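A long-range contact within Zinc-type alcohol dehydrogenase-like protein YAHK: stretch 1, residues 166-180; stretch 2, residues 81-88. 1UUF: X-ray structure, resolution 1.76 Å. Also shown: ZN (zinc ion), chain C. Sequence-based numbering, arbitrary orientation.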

ATOM      1  N   PRO A 166      33.360 -17.017   4.434  1.00 16.35           N
ATOM      2  CA  PRO A 166      34.588 -17.772   4.156  1.00 18.08           C
ATOM      3  C   PRO A 166      34.530 -18.185   2.686  1.00 18.40           C
ATOM      4  O   PRO A 166      33.446 -18.442   2.161  1.00 18.29           O
ATOM      5  CB  PRO A 166      34.471 -18.972   5.090  1.00 18.37           C
ATOM      6  CG  PRO A 166      33.694 -18.427   6.245  1.00 20.02           C
ATOM      7  CD  PRO A 166      32.617 -17.617   5.556  1.00 16.23           C
ATOM      8  N   GLN A 167      35.677 -18.258   2.017  1.00 18.99           N
ATOM      9  CA  GLN A 167      35.682 -18.617   0.601  1.00 20.43           C
ATOM     10  C   GLN A 167      34.981 -19.932   0.263  1.00 19.72           C
ATOM     11  O   GLN A 167      34.437 -20.081  -0.833  1.00 18.08           O
ATOM     12  CB  GLN A 167      37.114 -18.648   0.057  1.00 23.76           C
ATOM     13  CG  GLN A 167      38.005 -19.717   0.656  1.00 29.91           C
ATOM     14  CD  GLN A 167      39.390 -19.733   0.031  1.00 33.19           C
ATOM     15  OE1 GLN A 167      40.259 -20.503   0.441  1.00 37.73           O
ATOM     16  NE2 GLN A 167      39.600 -18.880  -0.967  1.00 34.85           N
ATOM     17  N   GLU A 168      34.979 -20.882   1.194  1.00 19.89           N
ATOM     18  CA  GLU A 168      34.340 -22.168   0.943  1.00 21.20           C
ATOM     19  C   GLU A 168      32.834 -22.034   0.736  1.00 19.86           C
ATOM     20  O   GLU A 168      32.192 -22.940   0.205  1.00 20.65           O
ATOM     21  CB  GLU A 168      34.610 -23.137   2.097  1.00 26.48           C
ATOM     22  CG  GLU A 168      34.005 -22.721   3.427  1.00 33.47           C
ATOM     23  CD  GLU A 168      34.248 -23.743   4.523  1.00 38.66           C
ATOM     24  OE1 GLU A 168      35.428 -24.023   4.829  1.00 41.50           O
ATOM     25  OE2 GLU A 168      33.258 -24.271   5.079  1.00 42.05           O
ATOM     26  N   GLN A 169      32.275 -20.903   1.149  1.00 17.66           N
ATOM     27  CA  GLN A 169      30.840 -20.676   1.006  1.00 15.24           C
ATOM     28  C   GLN A 169      30.457 -19.755  -0.146  1.00 15.35           C
ATOM     29  O   GLN A 169      29.293 -19.388  -0.278  1.00 13.64           O
ATOM     30  CB  GLN A 169      30.271 -20.102   2.302  1.00 17.21           C
ATOM     31  CG  GLN A 169      29.959 -21.145   3.356  1.00 18.75           C
ATOM     32  CD  GLN A 169      29.340 -20.536   4.596  1.00 20.96           C
ATOM     33  OE1 GLN A 169      28.652 -21.216   5.356  1.00 23.78           O
ATOM     34  NE2 GLN A 169      29.591 -19.251   4.812  1.00 19.60           N
ATOM     35  N   LEU A 170      31.426 -19.389  -0.979  1.00 13.84           N
ATOM     36  CA  LEU A 170      31.165 -18.487  -2.099  1.00 13.62           C
ATOM     37  C   LEU A 170      29.957 -18.823  -2.963  1.00 13.42           C
ATOM     38  O   LEU A 170      29.138 -17.951  -3.249  1.00 11.99           O
ATOM     39  CB  LEU A 170      32.393 -18.384  -3.004  1.00 15.34           C
ATOM     40  CG  LEU A 170      33.275 -17.152  -2.815  1.00 19.56           C
ATOM     41  CD1 LEU A 170      34.280 -17.097  -3.958  1.00 20.05           C
ATOM     42  CD2 LEU A 170      32.426 -15.885  -2.804  1.00 19.04           C
ATOM     43  N   ALA A 171      29.853 -20.078  -3.393  1.00 11.83           N
ATOM     44  CA  ALA A 171      28.744 -20.492  -4.246  1.00 12.54           C
ATOM     45  C   ALA A 171      27.388 -20.267  -3.591  1.00 12.26           C
ATOM     46  O   ALA A 171      26.438 -19.824  -4.245  1.00 10.78           O
ATOM     47  CB  ALA A 171      28.891 -21.955  -4.622  1.00 13.00           C
ATOM     48  N   ALA A 172      27.299 -20.578  -2.301  1.00  9.74           N
ATOM     49  CA  ALA A 172      26.047 -20.425  -1.563  1.00 11.17           C
ATOM     50  C   ALA A 172      25.715 -18.963  -1.286  1.00 12.14           C
ATOM     51  O   ALA A 172      24.576 -18.630  -0.955  1.00 11.94           O
ATOM     52  CB  ALA A 172      26.114 -21.210  -0.257  1.00 11.85           C
ATOM     53  N   VAL A 173      26.713 -18.091  -1.415  1.00 10.65           N
ATOM     54  CA  VAL A 173      26.512 -16.661  -1.202  1.00 10.90           C
ATOM     55  C   VAL A 173      25.922 -16.004  -2.458  1.00 11.90           C
ATOM     56  O   VAL A 173      25.196 -15.013  -2.377  1.00 10.87           O
ATOM     57  CB  VAL A 173      27.859 -15.968  -0.863  1.00 12.04           C
ATOM     58  CG1 VAL A 173      27.701 -14.455  -0.887  1.00 11.71           C
ATOM     59  CG2 VAL A 173      28.342 -16.431   0.503  1.00  9.89           C
ATOM     60  N   ALA A 174      26.227 -16.582  -3.616  1.00 11.05           N
ATOM     61  CA  ALA A 174      25.775 -16.042  -4.892  1.00 10.20           C
ATOM     62  C   ALA A 174      24.316 -15.570  -4.952  1.00  9.54           C
ATOM     63  O   ALA A 174      24.054 -14.423  -5.303  1.00  9.17           O
ATOM     64  CB  ALA A 174      26.053 -17.053  -6.007  1.00  9.84           C
ATOM     65  N   PRO A 175      23.350 -16.437  -4.594  1.00 11.43           N
ATOM     66  CA  PRO A 175      21.937 -16.038  -4.639  1.00 10.31           C
ATOM     67  C   PRO A 175      21.569 -14.833  -3.768  1.00 11.62           C
ATOM     68  O   PRO A 175      20.527 -14.208  -3.967  1.00 11.43           O
ATOM     69  CB  PRO A 175      21.203 -17.310  -4.208  1.00 12.37           C
ATOM     70  CG  PRO A 175      22.140 -18.408  -4.638  1.00 10.67           C
ATOM     71  CD  PRO A 175      23.475 -17.852  -4.200  1.00 10.37           C
ATOM     72  N   LEU A 176      22.413 -14.502  -2.799  1.00 11.85           N
ATOM     73  CA  LEU A 176      22.126 -13.364  -1.939  1.00  9.91           C
ATOM     74  C   LEU A 176      22.111 -12.070  -2.750  1.00 10.96           C
ATOM     75  O   LEU A 176      21.392 -11.132  -2.415  1.00 10.89           O
ATOM     76  CB  LEU A 176      23.175 -13.258  -0.828  1.00 12.08           C
ATOM     77  CG  LEU A 176      23.243 -14.412   0.180  1.00 10.91           C
ATOM     78  CD1 LEU A 176      24.278 -14.091   1.254  1.00 10.17           C
ATOM     79  CD2 LEU A 176      21.884 -14.621   0.814  1.00 12.18           C
ATOM     80  N   LEU A 177      22.892 -12.033  -3.826  1.00  9.29           N
ATOM     81  CA  LEU A 177      22.989 -10.838  -4.663  1.00 10.36           C
ATOM     82  C   LEU A 177      21.696 -10.378  -5.341  1.00 11.72           C
ATOM     83  O   LEU A 177      21.619  -9.251  -5.836  1.00 10.50           O
ATOM     84  CB  LEU A 177      24.110 -11.016  -5.688  1.00  9.35           C
ATOM     85  CG  LEU A 177      25.530 -10.791  -5.134  1.00 10.50           C
ATOM     86  CD1 LEU A 177      25.669  -9.350  -4.645  1.00 13.43           C
ATOM     87  CD2 LEU A 177      25.824 -11.760  -3.998  1.00  9.80           C
ATOM     88  N   CYS A 178      20.691 -11.247  -5.391  1.00  9.64           N
ATOM     89  CA  CYS A 178      19.396 -10.850  -5.941  1.00 11.82           C
ATOM     90  C   CYS A 178      18.282 -11.409  -5.072  1.00 11.75           C
ATOM     91  O   CYS A 178      17.557 -10.651  -4.430  1.00 11.74           O
ATOM     92  CB  CYS A 178      19.184 -11.314  -7.381  1.00 11.71           C
ATOM     93  SG  CYS A 178      17.552 -10.722  -7.985  1.00 14.32           S
ATOM     94  N   ALA A 179      18.147 -12.733  -5.039  1.00 12.01           N
ATOM     95  CA  ALA A 179      17.107 -13.350  -4.228  1.00 11.39           C
ATOM     96  C   ALA A 179      17.213 -12.854  -2.791  1.00 12.04           C
ATOM     97  O   ALA A 179      16.208 -12.543  -2.152  1.00 12.87           O
ATOM     98  CB  ALA A 179      17.233 -14.866  -4.269  1.00 12.89           C
ATOM     99  N   GLY A 180      18.440 -12.770  -2.289  1.00 10.99           N
ATOM    100  CA  GLY A 180      18.632 -12.313  -0.924  1.00 10.47           C
ATOM    101  C   GLY A 180      18.201 -10.875  -0.692  1.00 10.24           C
ATOM    102  O   GLY A 180      17.326 -10.604   0.132  1.00 11.51           O
TER
HETATM  103 ZN    ZN C 402      17.114 -11.652 -10.152  1.00 18.13          ZN
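Stretch 2 (81-88) GHEIVGRV

Stretch 2 enters as a loop at Gly81 and His82 and runs as a strand through Ile84 to Val88, continuing beyond it, against stretch 1 in the opposite sense: His82 lies beside Cys178, Glu83 beside Leu177 and Ala179, Val85 beside Leu170 and Ala174, and Arg87 beside Gln167. The backbones come nearest at Leu177 and Glu83, whose CA atoms are 4.8 Å apart, and the contact buries 577 Å² in total. Gly81, at phi/psi 102/114, leaves no room for a CB, which would be jammed against the preceding carbonyl oxygen.

The zinc ion joins the two stretches at one end. His82 adopts chi1 p (57°); although its CA-to-CB bond points sideways, the imidazole reaches the metal, with NE2 2.2 Å from ZN. Cys178, chi1 t, points toward stretch 2 and places SG 2.4 Å from the same ion. Shared coordination brings Cys178 SG within 3.8 Å of His82 NE2, oblique to the ring. Water 1, 2.3 Å from ZN through its oxygen, and one atom from elsewhere in the structure complete the coordination of the ion.

Glu83 is the most extensively covered residue of stretch 2. Its m, t conformation (chi1 -64°, chi2 -167°) extends the chain alongside the turn after Ala174, and chi3 of -34° sets the carboxylate so that OE2 accepts a hydrogen bond from Ala179 N at 3.0 Å, with an N-H...O angle of 157°. The same oxygen lies 3.1 Å from Cys178 CB. The aliphatic base of the side chain is also packed, with Glu83 CB 3.3 Å from Ala174 O, while Leu177 CB rests 3.8 Å from Glu83 CA.

Beyond Glu83 the strand alternates. Ile84 points away, whereas Val85, chi1 m, points toward stretch 1 and presents both methyls to it: CG1 lies 3.6 Å from Ala174 CA and 4.0 Å from Leu177 CD2, and CG2 lies 3.5 Å from Leu170 O and 4.0 Å from Ala174 CB. Leu177, m, m, thus lines the same apolar pocket as Leu170, whose CD2 is 3.9 Å from Val85 CB. The chi1 of Leu170, -100°, falls between wells; with chi2 t, its other methyl, CD1, sits over one face of the Arg87 guanidinium, 3.8 Å from NH2.

Arg87 has chi1 m, is extended through chi2 and chi3 (both t) and turns at chi4 (66°), so its end comes nearer to stretch 1 than its sideways CA-to-CB bond suggests. Gln167, p, t, approaches the guanidinium edge, with NE2 3.7 Å from Arg87 NH1, a contact between two donor groups rather than a hydrogen bond.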

ATOM      1  N   GLY A  81      22.132 -13.678 -15.963  1.00 11.34           N
ATOM      2  CA  GLY A  81      22.937 -13.877 -14.775  1.00 11.08           C
ATOM      3  C   GLY A  81      23.242 -12.608 -14.011  1.00  9.60           C
ATOM      4  O   GLY A  81      23.932 -11.728 -14.517  1.00 10.74           O
ATOM      5  N   HIS A  82      22.718 -12.494 -12.796  1.00  9.52           N
ATOM      6  CA  HIS A  82      23.009 -11.323 -11.985  1.00 10.99           C
ATOM      7  C   HIS A  82      23.046 -11.588 -10.482  1.00 10.65           C
ATOM      8  O   HIS A  82      22.636 -10.759  -9.677  1.00 10.61           O
ATOM      9  CB  HIS A  82      22.073 -10.152 -12.332  1.00 10.37           C
ATOM     10  CG  HIS A  82      20.612 -10.444 -12.189  1.00 13.16           C
ATOM     11  ND1 HIS A  82      19.651  -9.711 -12.854  1.00 13.18           N
ATOM     12  CD2 HIS A  82      19.941 -11.347 -11.434  1.00 13.07           C
ATOM     13  CE1 HIS A  82      18.452 -10.150 -12.515  1.00 14.34           C
ATOM     14  NE2 HIS A  82      18.602 -11.142 -11.657  1.00 14.36           N
ATOM     15  N   GLU A  83      23.545 -12.770 -10.132  1.00 11.00           N
ATOM     16  CA  GLU A  83      23.738 -13.199  -8.750  1.00 10.66           C
ATOM     17  C   GLU A  83      25.172 -13.709  -8.846  1.00  9.94           C
ATOM     18  O   GLU A  83      25.449 -14.904  -8.745  1.00  9.99           O
ATOM     19  CB  GLU A  83      22.765 -14.323  -8.375  1.00 11.72           C
ATOM     20  CG  GLU A  83      21.300 -13.888  -8.404  1.00 12.69           C
ATOM     21  CD  GLU A  83      20.366 -14.882  -7.733  1.00 15.53           C
ATOM     22  OE1 GLU A  83      20.629 -16.100  -7.816  1.00 14.61           O
ATOM     23  OE2 GLU A  83      19.358 -14.444  -7.137  1.00 14.45           O
ATOM     24  N   ILE A  84      26.071 -12.753  -9.061  1.00 10.56           N
ATOM     25  CA  ILE A  84      27.496 -12.988  -9.285  1.00 10.37           C
ATOM     26  C   ILE A  84      28.457 -12.843  -8.108  1.00  9.70           C
ATOM     27  O   ILE A  84      28.405 -11.863  -7.370  1.00 10.24           O
ATOM     28  CB  ILE A  84      27.993 -12.021 -10.392  1.00  9.69           C
ATOM     29  CG1 ILE A  84      27.164 -12.219 -11.663  1.00  9.51           C
ATOM     30  CG2 ILE A  84      29.476 -12.243 -10.683  1.00  9.52           C
ATOM     31  CD1 ILE A  84      27.279 -11.065 -12.652  1.00 12.89           C
ATOM     32  N   VAL A  85      29.350 -13.820  -7.959  1.00 10.73           N
ATOM     33  CA  VAL A  85      30.385 -13.765  -6.933  1.00  9.89           C
ATOM     34  C   VAL A  85      31.685 -14.222  -7.578  1.00 10.71           C
ATOM     35  O   VAL A  85      31.684 -15.093  -8.447  1.00 10.57           O
ATOM     36  CB  VAL A  85      30.075 -14.657  -5.707  1.00 10.06           C
ATOM     37  CG1 VAL A  85      28.824 -14.155  -5.015  1.00 11.14           C
ATOM     38  CG2 VAL A  85      29.932 -16.111  -6.126  1.00 11.84           C
ATOM     39  N   GLY A  86      32.792 -13.617  -7.172  1.00 11.22           N
ATOM     40  CA  GLY A  86      34.070 -13.991  -7.747  1.00 12.90           C
ATOM     41  C   GLY A  86      35.225 -13.324  -7.036  1.00 13.81           C
ATOM     42  O   GLY A  86      35.084 -12.873  -5.901  1.00 12.50           O
ATOM     43  N   ARG A  87      36.365 -13.247  -7.713  1.00 14.25           N
ATOM     44  CA  ARG A  87      37.557 -12.640  -7.135  1.00 16.38           C
ATOM     45  C   ARG A  87      38.077 -11.504  -8.008  1.00 15.92           C
ATOM     46  O   ARG A  87      38.064 -11.597  -9.233  1.00 14.51           O
ATOM     47  CB  ARG A  87      38.645 -13.702  -6.963  1.00 18.71           C
ATOM     48  CG  ARG A  87      38.247 -14.846  -6.035  1.00 24.00           C
ATOM     49  CD  ARG A  87      39.341 -15.904  -5.941  1.00 28.38           C
ATOM     50  NE  ARG A  87      39.011 -16.955  -4.979  1.00 31.58           N
ATOM     51  CZ  ARG A  87      38.010 -17.820  -5.120  1.00 33.05           C
ATOM     52  NH1 ARG A  87      37.790 -18.738  -4.188  1.00 33.82           N
ATOM     53  NH2 ARG A  87      37.229 -17.773  -6.194  1.00 33.39           N
ATOM     54  N   VAL A  88      38.531 -10.432  -7.371  1.00 13.84           N
ATOM     55  CA  VAL A  88      39.057  -9.287  -8.104  1.00 15.23           C
ATOM     56  C   VAL A  88      40.377  -9.665  -8.765  1.00 16.94           C
ATOM     57  O   VAL A  88      41.283 -10.184  -8.111  1.00 16.61           O
ATOM     58  CB  VAL A  88      39.285  -8.082  -7.169  1.00 16.01           C
ATOM     59  CG1 VAL A  88      39.892  -6.917  -7.951  1.00 14.60           C
ATOM     60  CG2 VAL A  88      37.960  -7.661  -6.541  1.00 15.71           C
TER
HETATM   61  O   HOH W   1      15.383 -10.227 -10.625  1.00 12.96           O